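Local coordinates for protein pyroglutamyl-peptidase I (Fervidobacterium islandicum, PDB 6LTQ) that probably hydrolyses the bond that joins an N-terminal pyroglutamate to the rest of a peptide, as a cysteine peptidase of a thermophilic bacterium, at residues A43-I48 against L212-L217; G82-S87 against F178-F183; G89-R94 against F146-A151. All blocks are in the same frame, centred on the assembly; numbering follows the deposited sequence.

Contact 1: residues A43-I48 against L212-L217; sequences AVFPHI and LILENL
Phe45 and Ile48 pack on the two branches of Leu214, and His47 reaches its carbonyl. The outer end of the Phe45 ring lies against the leucine side chain: Phe45 CZ is 3.9 Å from Leu214 CD1, while CE1 of the same ring comes as near to Leu214 CB. The two side chains cross at about a right angle. Phe45 CB points toward the helix and CG stands anti to the carbonyl carbon (chi1 -73°), with CE1 and CZ the ring atoms that meet Leu214. CG of Glu215 also meets the ring, at its edge and near its plane, 3.9 Å from Phe45 CE1. On the other branch of Leu214, CD2 takes Ile48 CD1 at 4.1 Å, again with the side chains crossed.

His47 supplies the polar link. Its NE2 gives a weak hydrogen bond to Leu214 O, 3.0 Å long but bent to 122° at the hydrogen, with the oxygen near the plane of the imidazole. With His47 CG between its backbone N and carbonyl carbon (chi1 65°), the imidazole stands beside Ile48, whose CG2 sits over the centre of one ring face, 3.4 Å above the plane.

The acceptor belongs to the final turn of the helix, where Asn216 leaves helical geometry and ties back through ND2 to Leu212 O at 2.8 Å. Lys218 NZ donates to Glu215 O nearby, and the helix's carboxyl end would probably favour such donors. Leu214 and Ile48 both continue onto Val17 of strand 15-22. This is the C-terminal end of helix 203-215 docked on the loop that leads from helix 32-40 into strand 48-55, an arrangement belonging to the helical layer of an alpha/beta/alpha sandwich.

Contact 2: residues G82-S87 against F178-F183; sequences GQAGGS and FVHLPF
Gly82 and Gln83 run parallel to His180 and Leu181, joined by backbone bonds from Gly82 N to Val179 O (3.0 Å), Leu181 N to Gly82 O (weak) and Ala84 N to Leu181 O (2.7 Å), before a type II turn from Ala84 to Ser87 folds the first segment back. With no side chain on Gly82, the tip of the Phe178 ring reaches the strand, CZ lying 3.6 Å from Gly82 N. CE1 of that ring also rests over one face of His180, toward the rim, and Ala84 CB touches His180 CG at 3.5 Å. The imidazole is thus packed, and it is held at both nitrogens, by Glu93 and by the oxidised cysteine at position 156.

Further on, Gly85 CA makes a CH-pi contact with Phe183, 3.5 Å from the ring centroid and 13° off the normal. The Gln83 amide reaches CE1 of that ring obliquely, its OE1 bonded to Gln187. One water joins the turn to Phe183, accepting from Gly86 N and Phe183 N and donating to Ser87 O.

Strand 175-181 lies between strands 77-83 and 90-97, antiparallel to the latter, and Leu181 and Gln83 face helix 32-40.

Contact 3: residues G89-R94 against F146-A151; sequences GIRLER and FVSYTA
Glu93 and Ser148 meet on one face of a parallel strand pair, the hydroxyl OG donating to Glu93 OE1 at 2.6 Å. That bond reaches the syn side of the oxygen, though 33° out of the carboxylate plane. Ser148 OG, anti to its backbone N (chi1 163°), also accepts weakly from Thr150 N. The second carboxylate oxygen, OE2, is gripped by Arg91 NE at 2.6 Å in a salt bridge, likewise on the syn side, and is also bonded to His180 ND1. Both oxygens of this buried carboxylate therefore have partners.

Arg91 shares its guanidinium between several acceptors. NH1 bonds Thr150 O at 2.8 Å, approaching in the plane of that carbonyl, and NH2 goes to Ser87 OG. Nearer the backbone, Arg91 CG lies 3.8 Å from Phe146 CE1 and the two side chains cross obliquely. Ile90 O lies over one face of the Phe146 ring, toward the rim, and Gly89 N meets CE2 at the ring edge.

Along the backbone the links go to and fro: Phe146 N to Ile90 O, Leu92 N to Phe146 O, Ser148 N to Leu92 O (2.7 Å), and Arg94 N to Ser148 O. Arg94 and Tyr149 then run side by side in the same direction, with Arg94 CD 3.6 Å from Tyr149 CE2 and Arg94 NH1 donating to Tyr149 OH at 3.0 Å. The strongest partner of Arg94 is Asp114 of the second subunit, a salt bridge through NH2.

Strand 90-97 has strand 145-148 on one flank and, antiparallel to it, strand 175-181 on the other; Leu92 on the opposite face packs against helix 131-140.

Contacts 2 and 3 are neighbours, their centres about 9 Å apart, because strands 175-181 and 90-97 adjoin in one sheet: His180 N lies 2.8 Å from Arg91 O. Their side chains also converge, with His180 ND1 2.7 Å from Glu93 OE2 in a probable hydrogen bond. With the oxidised cysteine at position 156, bonded to His180 NE2, this row is consistent with the Cys-His-Glu catalytic triad of the pyroglutamyl peptidase I family. Contact 1 is remote from it, its centre about 21 Å from either of the others, yet it touches contact 2 through the core, where Ile213 CD1 packs 4.1 Å from Val179 CG2.

Contact 1: residues A43-I48 against L212-L217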
# COMPACT_ATOMS: atom_id res chain seq x y z
N ALA D 43 -27.37 -8.24 -25.01
CA ALA D 43 -27.99 -8.73 -23.78
C ALA D 43 -28.72 -10.05 -24.04
O ALA D 43 -29.95 -10.11 -24.17
CB ALA D 43 -28.94 -7.67 -23.21
N VAL D 44 -27.93 -11.11 -24.08
CA VAL D 44 -28.48 -12.46 -24.25
C VAL D 44 -28.60 -13.03 -22.84
O VAL D 44 -27.83 -13.88 -22.39
CB VAL D 44 -27.60 -13.32 -25.17
CG1 VAL D 44 -27.93 -13.05 -26.63
CG2 VAL D 44 -26.12 -13.08 -24.89
N PHE D 45 -29.60 -12.53 -22.11
CA PHE D 45 -29.89 -12.97 -20.75
C PHE D 45 -31.30 -13.53 -20.61
O PHE D 45 -32.28 -12.81 -20.89
CB PHE D 45 -29.67 -11.82 -19.77
CG PHE D 45 -28.23 -11.50 -19.54
CD1 PHE D 45 -27.47 -12.28 -18.68
CD2 PHE D 45 -27.62 -10.44 -20.20
CE1 PHE D 45 -26.12 -11.99 -18.47
CE2 PHE D 45 -26.29 -10.15 -20.00
CZ PHE D 45 -25.54 -10.93 -19.13
N PRO D 46 -31.47 -14.79 -20.17
CA PRO D 46 -32.80 -15.41 -20.19
C PRO D 46 -33.79 -14.84 -19.19
O PRO D 46 -35.01 -14.97 -19.41
CB PRO D 46 -32.51 -16.89 -19.86
CG PRO D 46 -31.01 -17.02 -19.89
CD PRO D 46 -30.46 -15.68 -19.57
N HIS D 47 -33.34 -14.23 -18.11
CA HIS D 47 -34.22 -13.83 -17.02
C HIS D 47 -34.34 -12.33 -16.80
O HIS D 47 -34.99 -11.92 -15.83
CB HIS D 47 -33.78 -14.49 -15.71
CG HIS D 47 -32.44 -14.02 -15.23
ND1 HIS D 47 -31.32 -13.97 -16.05
CD2 HIS D 47 -32.05 -13.54 -14.03
CE1 HIS D 47 -30.30 -13.51 -15.36
NE2 HIS D 47 -30.71 -13.24 -14.13
N ILE D 48 -33.72 -11.49 -17.62
CA ILE D 48 -33.73 -10.06 -17.37
C ILE D 48 -33.89 -9.29 -18.67
O ILE D 48 -33.51 -9.76 -19.75
CB ILE D 48 -32.45 -9.58 -16.63
CG1 ILE D 48 -31.21 -9.75 -17.50
CG2 ILE D 48 -32.28 -10.29 -15.27
CD1 ILE D 48 -29.91 -9.30 -16.83
N LEU D 212 -21.37 -12.46 -14.34
CA LEU D 212 -21.78 -13.37 -13.29
C LEU D 212 -22.77 -12.73 -12.33
O LEU D 212 -23.64 -13.41 -11.77
CB LEU D 212 -20.57 -13.89 -12.52
CG LEU D 212 -19.74 -14.98 -13.21
CD1 LEU D 212 -18.33 -15.09 -12.60
CD2 LEU D 212 -20.48 -16.32 -13.14
N ILE D 213 -22.61 -11.43 -12.04
CA ILE D 213 -23.57 -10.76 -11.18
C ILE D 213 -24.95 -10.76 -11.85
O ILE D 213 -25.97 -11.08 -11.23
CB ILE D 213 -23.11 -9.33 -10.84
CG1 ILE D 213 -21.81 -9.33 -10.01
CG2 ILE D 213 -24.22 -8.59 -10.08
CD1 ILE D 213 -21.20 -7.95 -9.89
N LEU D 214 -24.98 -10.40 -13.13
CA LEU D 214 -26.24 -10.35 -13.87
C LEU D 214 -26.87 -11.73 -13.96
O LEU D 214 -28.09 -11.87 -13.81
CB LEU D 214 -26.01 -9.78 -15.26
CG LEU D 214 -25.64 -8.30 -15.33
CD1 LEU D 214 -25.11 -7.94 -16.72
CD2 LEU D 214 -26.82 -7.40 -14.90
N GLU D 215 -26.06 -12.77 -14.19
CA GLU D 215 -26.61 -14.12 -14.33
C GLU D 215 -27.18 -14.66 -13.03
O GLU D 215 -28.03 -15.55 -13.07
CB GLU D 215 -25.54 -15.10 -14.82
CG GLU D 215 -25.23 -15.04 -16.29
CD GLU D 215 -24.09 -15.97 -16.68
OE1 GLU D 215 -23.54 -16.65 -15.78
OE2 GLU D 215 -23.69 -15.98 -17.86
N ASN D 216 -26.74 -14.15 -11.87
CA ASN D 216 -27.14 -14.74 -10.60
C ASN D 216 -27.96 -13.79 -9.73
O ASN D 216 -28.08 -14.00 -8.52
CB ASN D 216 -25.90 -15.23 -9.85
CG ASN D 216 -25.25 -16.41 -10.54
OD1 ASN D 216 -25.65 -17.55 -10.34
ND2 ASN D 216 -24.24 -16.14 -11.38
N LEU D 217 -28.57 -12.77 -10.35
CA LEU D 217 -29.18 -11.67 -9.62
C LEU D 217 -30.24 -12.15 -8.65
O LEU D 217 -30.43 -11.55 -7.58
CB LEU D 217 -29.78 -10.68 -10.62
CG LEU D 217 -29.75 -9.19 -10.30
CD1 LEU D 217 -28.51 -8.82 -9.50
CD2 LEU D 217 -29.79 -8.42 -11.60

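Contact 2: residues G82-S87 against F178-F183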
# COMPACT_ATOMS: atom_id res chain seq x y z
N GLY D 82 -18.30 1.68 -12.17
CA GLY D 82 -17.41 2.82 -12.21
C GLY D 82 -15.97 2.39 -12.08
O GLY D 82 -15.67 1.28 -11.62
N GLN D 83 -15.07 3.29 -12.48
CA GLN D 83 -13.64 3.06 -12.40
C GLN D 83 -13.13 3.43 -11.00
O GLN D 83 -13.44 4.50 -10.49
CB GLN D 83 -12.92 3.88 -13.47
CG GLN D 83 -11.41 3.85 -13.39
CD GLN D 83 -10.79 4.88 -14.31
OE1 GLN D 83 -10.76 4.71 -15.53
NE2 GLN D 83 -10.29 5.96 -13.73
N ALA D 84 -12.36 2.53 -10.38
CA ALA D 84 -11.69 2.82 -9.12
C ALA D 84 -10.21 2.56 -9.32
O ALA D 84 -9.70 1.51 -8.92
CB ALA D 84 -12.25 1.97 -7.94
N GLY D 85 -9.52 3.51 -9.97
CA GLY D 85 -8.11 3.37 -10.26
C GLY D 85 -7.30 3.14 -9.00
O GLY D 85 -7.41 3.91 -8.04
N GLY D 86 -6.49 2.09 -8.99
CA GLY D 86 -5.76 1.70 -7.80
C GLY D 86 -6.35 0.52 -7.07
O GLY D 86 -5.65 -0.10 -6.25
N SER D 87 -7.62 0.19 -7.30
CA SER D 87 -8.21 -0.99 -6.68
C SER D 87 -7.78 -2.25 -7.43
O SER D 87 -7.63 -2.26 -8.65
CB SER D 87 -9.73 -0.87 -6.64
OG SER D 87 -10.10 0.14 -5.70
N PHE D 178 -23.54 -0.55 -6.50
CA PHE D 178 -22.45 0.07 -7.24
C PHE D 178 -21.24 -0.86 -7.21
O PHE D 178 -20.88 -1.37 -6.14
CB PHE D 178 -22.08 1.45 -6.70
CG PHE D 178 -21.27 2.25 -7.66
CD1 PHE D 178 -19.92 1.95 -7.87
CD2 PHE D 178 -21.85 3.24 -8.42
CE1 PHE D 178 -19.18 2.64 -8.82
CE2 PHE D 178 -21.12 3.93 -9.36
CZ PHE D 178 -19.78 3.64 -9.56
N VAL D 179 -20.63 -1.08 -8.36
CA VAL D 179 -19.46 -1.96 -8.49
C VAL D 179 -18.32 -1.10 -9.02
O VAL D 179 -18.40 -0.56 -10.14
CB VAL D 179 -19.73 -3.17 -9.40
CG1 VAL D 179 -18.49 -4.07 -9.45
CG2 VAL D 179 -20.93 -3.96 -8.89
N HIS D 180 -17.32 -0.86 -8.18
CA HIS D 180 -16.08 -0.24 -8.62
C HIS D 180 -15.15 -1.26 -9.25
O HIS D 180 -15.07 -2.42 -8.82
CB HIS D 180 -15.39 0.47 -7.46
CG HIS D 180 -15.70 1.93 -7.39
ND1 HIS D 180 -16.07 2.56 -6.22
CD2 HIS D 180 -15.74 2.89 -8.35
CE1 HIS D 180 -16.28 3.85 -6.45
NE2 HIS D 180 -16.10 4.07 -7.74
N LEU D 181 -14.38 -0.80 -10.24
CA LEU D 181 -13.58 -1.65 -11.10
C LEU D 181 -12.13 -1.20 -11.13
O LEU D 181 -11.84 0.01 -11.13
CB LEU D 181 -14.12 -1.62 -12.55
CG LEU D 181 -15.59 -2.00 -12.71
CD1 LEU D 181 -16.08 -1.53 -14.11
CD2 LEU D 181 -15.77 -3.50 -12.52
N PRO D 182 -11.20 -2.16 -11.18
CA PRO D 182 -9.78 -1.81 -11.36
C PRO D 182 -9.54 -1.10 -12.68
O PRO D 182 -10.33 -1.18 -13.61
CB PRO D 182 -9.07 -3.18 -11.35
CG PRO D 182 -10.01 -4.12 -10.60
CD PRO D 182 -11.41 -3.61 -10.97
N PHE D 183 -8.40 -0.41 -12.75
CA PHE D 183 -7.85 -0.01 -14.04
C PHE D 183 -7.75 -1.22 -14.96
O PHE D 183 -7.47 -2.35 -14.52
CB PHE D 183 -6.45 0.56 -13.87
CG PHE D 183 -6.41 2.02 -13.56
CD1 PHE D 183 -7.25 2.92 -14.20
CD2 PHE D 183 -5.48 2.50 -12.66
CE1 PHE D 183 -7.16 4.27 -13.94
CE2 PHE D 183 -5.40 3.86 -12.39
CZ PHE D 183 -6.23 4.74 -13.03
O HOH W 1 -6.64 -0.38 -10.44

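Contact 3: residues G89-R94 against F146-A151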
# COMPACT_ATOMS: atom_id res chain seq x y z
N GLY D 89 -9.28 -5.49 -7.10
CA GLY D 89 -10.30 -6.51 -7.33
C GLY D 89 -11.66 -5.88 -7.59
O GLY D 89 -11.81 -4.66 -7.62
N ILE D 90 -12.66 -6.75 -7.78
CA ILE D 90 -14.02 -6.25 -7.95
C ILE D 90 -14.47 -5.65 -6.61
O ILE D 90 -14.54 -6.34 -5.60
CB ILE D 90 -14.96 -7.37 -8.41
CG1 ILE D 90 -14.45 -8.01 -9.73
CG2 ILE D 90 -16.37 -6.85 -8.55
CD1 ILE D 90 -14.30 -7.04 -10.91
N ARG D 91 -14.73 -4.35 -6.61
CA ARG D 91 -14.95 -3.60 -5.37
C ARG D 91 -16.44 -3.28 -5.23
O ARG D 91 -16.94 -2.32 -5.83
CB ARG D 91 -14.07 -2.35 -5.37
CG ARG D 91 -14.25 -1.46 -4.18
CD ARG D 91 -13.16 -0.39 -4.16
NE ARG D 91 -13.62 0.85 -3.56
CZ ARG D 91 -12.83 1.89 -3.31
NH1 ARG D 91 -13.33 2.99 -2.77
NH2 ARG D 91 -11.52 1.82 -3.60
N LEU D 92 -17.12 -4.09 -4.44
CA LEU D 92 -18.56 -3.96 -4.25
C LEU D 92 -18.83 -2.92 -3.17
O LEU D 92 -18.40 -3.08 -2.02
CB LEU D 92 -19.15 -5.32 -3.87
CG LEU D 92 -18.68 -6.40 -4.84
CD1 LEU D 92 -18.83 -7.75 -4.22
CD2 LEU D 92 -19.48 -6.34 -6.16
N GLU D 93 -19.54 -1.86 -3.54
CA GLU D 93 -19.74 -0.72 -2.65
C GLU D 93 -21.04 -0.87 -1.87
O GLU D 93 -22.13 -0.99 -2.45
CB GLU D 93 -19.74 0.58 -3.46
CG GLU D 93 -18.42 0.85 -4.17
CD GLU D 93 -17.27 1.21 -3.22
OE1 GLU D 93 -17.48 1.27 -1.98
OE2 GLU D 93 -16.17 1.49 -3.74
N ARG D 94 -20.94 -0.83 -0.54
CA ARG D 94 -22.11 -1.01 0.29
C ARG D 94 -22.76 0.29 0.71
O ARG D 94 -23.94 0.27 1.11
CB ARG D 94 -21.73 -1.81 1.55
CG ARG D 94 -22.90 -2.38 2.31
CD ARG D 94 -22.48 -3.41 3.31
NE ARG D 94 -23.63 -4.15 3.83
CZ ARG D 94 -23.54 -5.21 4.63
NH1 ARG D 94 -22.36 -5.66 5.03
NH2 ARG D 94 -24.65 -5.82 5.03
N PHE D 146 -14.31 -7.90 -3.16
CA PHE D 146 -14.42 -7.59 -1.75
C PHE D 146 -15.44 -6.48 -1.56
O PHE D 146 -15.84 -5.80 -2.51
CB PHE D 146 -13.05 -7.19 -1.15
CG PHE D 146 -12.31 -6.17 -1.97
CD1 PHE D 146 -12.52 -4.81 -1.78
CD2 PHE D 146 -11.40 -6.58 -2.95
CE1 PHE D 146 -11.82 -3.86 -2.54
CE2 PHE D 146 -10.72 -5.63 -3.74
CZ PHE D 146 -10.92 -4.28 -3.52
N VAL D 147 -15.85 -6.29 -0.32
CA VAL D 147 -16.85 -5.29 0.02
C VAL D 147 -16.15 -4.04 0.52
O VAL D 147 -15.27 -4.11 1.39
CB VAL D 147 -17.84 -5.83 1.06
CG1 VAL D 147 -18.80 -4.72 1.50
CG2 VAL D 147 -18.61 -7.02 0.48
N SER D 148 -16.56 -2.89 -0.01
CA SER D 148 -16.02 -1.59 0.35
C SER D 148 -17.11 -0.78 1.04
O SER D 148 -18.30 -0.94 0.76
CB SER D 148 -15.52 -0.85 -0.91
OG SER D 148 -15.36 0.54 -0.67
N TYR D 149 -16.69 0.11 1.94
CA TYR D 149 -17.63 0.94 2.69
C TYR D 149 -17.48 2.42 2.37
O TYR D 149 -18.13 3.25 3.02
CB TYR D 149 -17.48 0.69 4.20
CG TYR D 149 -18.02 -0.66 4.54
CD1 TYR D 149 -17.29 -1.81 4.30
CD2 TYR D 149 -19.30 -0.79 5.07
CE1 TYR D 149 -17.84 -3.09 4.60
CE2 TYR D 149 -19.84 -2.01 5.36
CZ TYR D 149 -19.11 -3.16 5.12
OH TYR D 149 -19.68 -4.38 5.43
N THR D 150 -16.66 2.79 1.39
CA THR D 150 -16.70 4.15 0.88
C THR D 150 -16.48 4.10 -0.63
O THR D 150 -15.51 3.51 -1.11
CB THR D 150 -15.65 5.05 1.55
OG1 THR D 150 -15.59 6.28 0.82
CG2 THR D 150 -14.27 4.42 1.55
N ALA D 151 -17.42 4.69 -1.36
CA ALA D 151 -17.33 4.81 -2.81
C ALA D 151 -16.78 6.17 -3.23
O ALA D 151 -16.95 6.59 -4.38
CB ALA D 151 -18.70 4.54 -3.44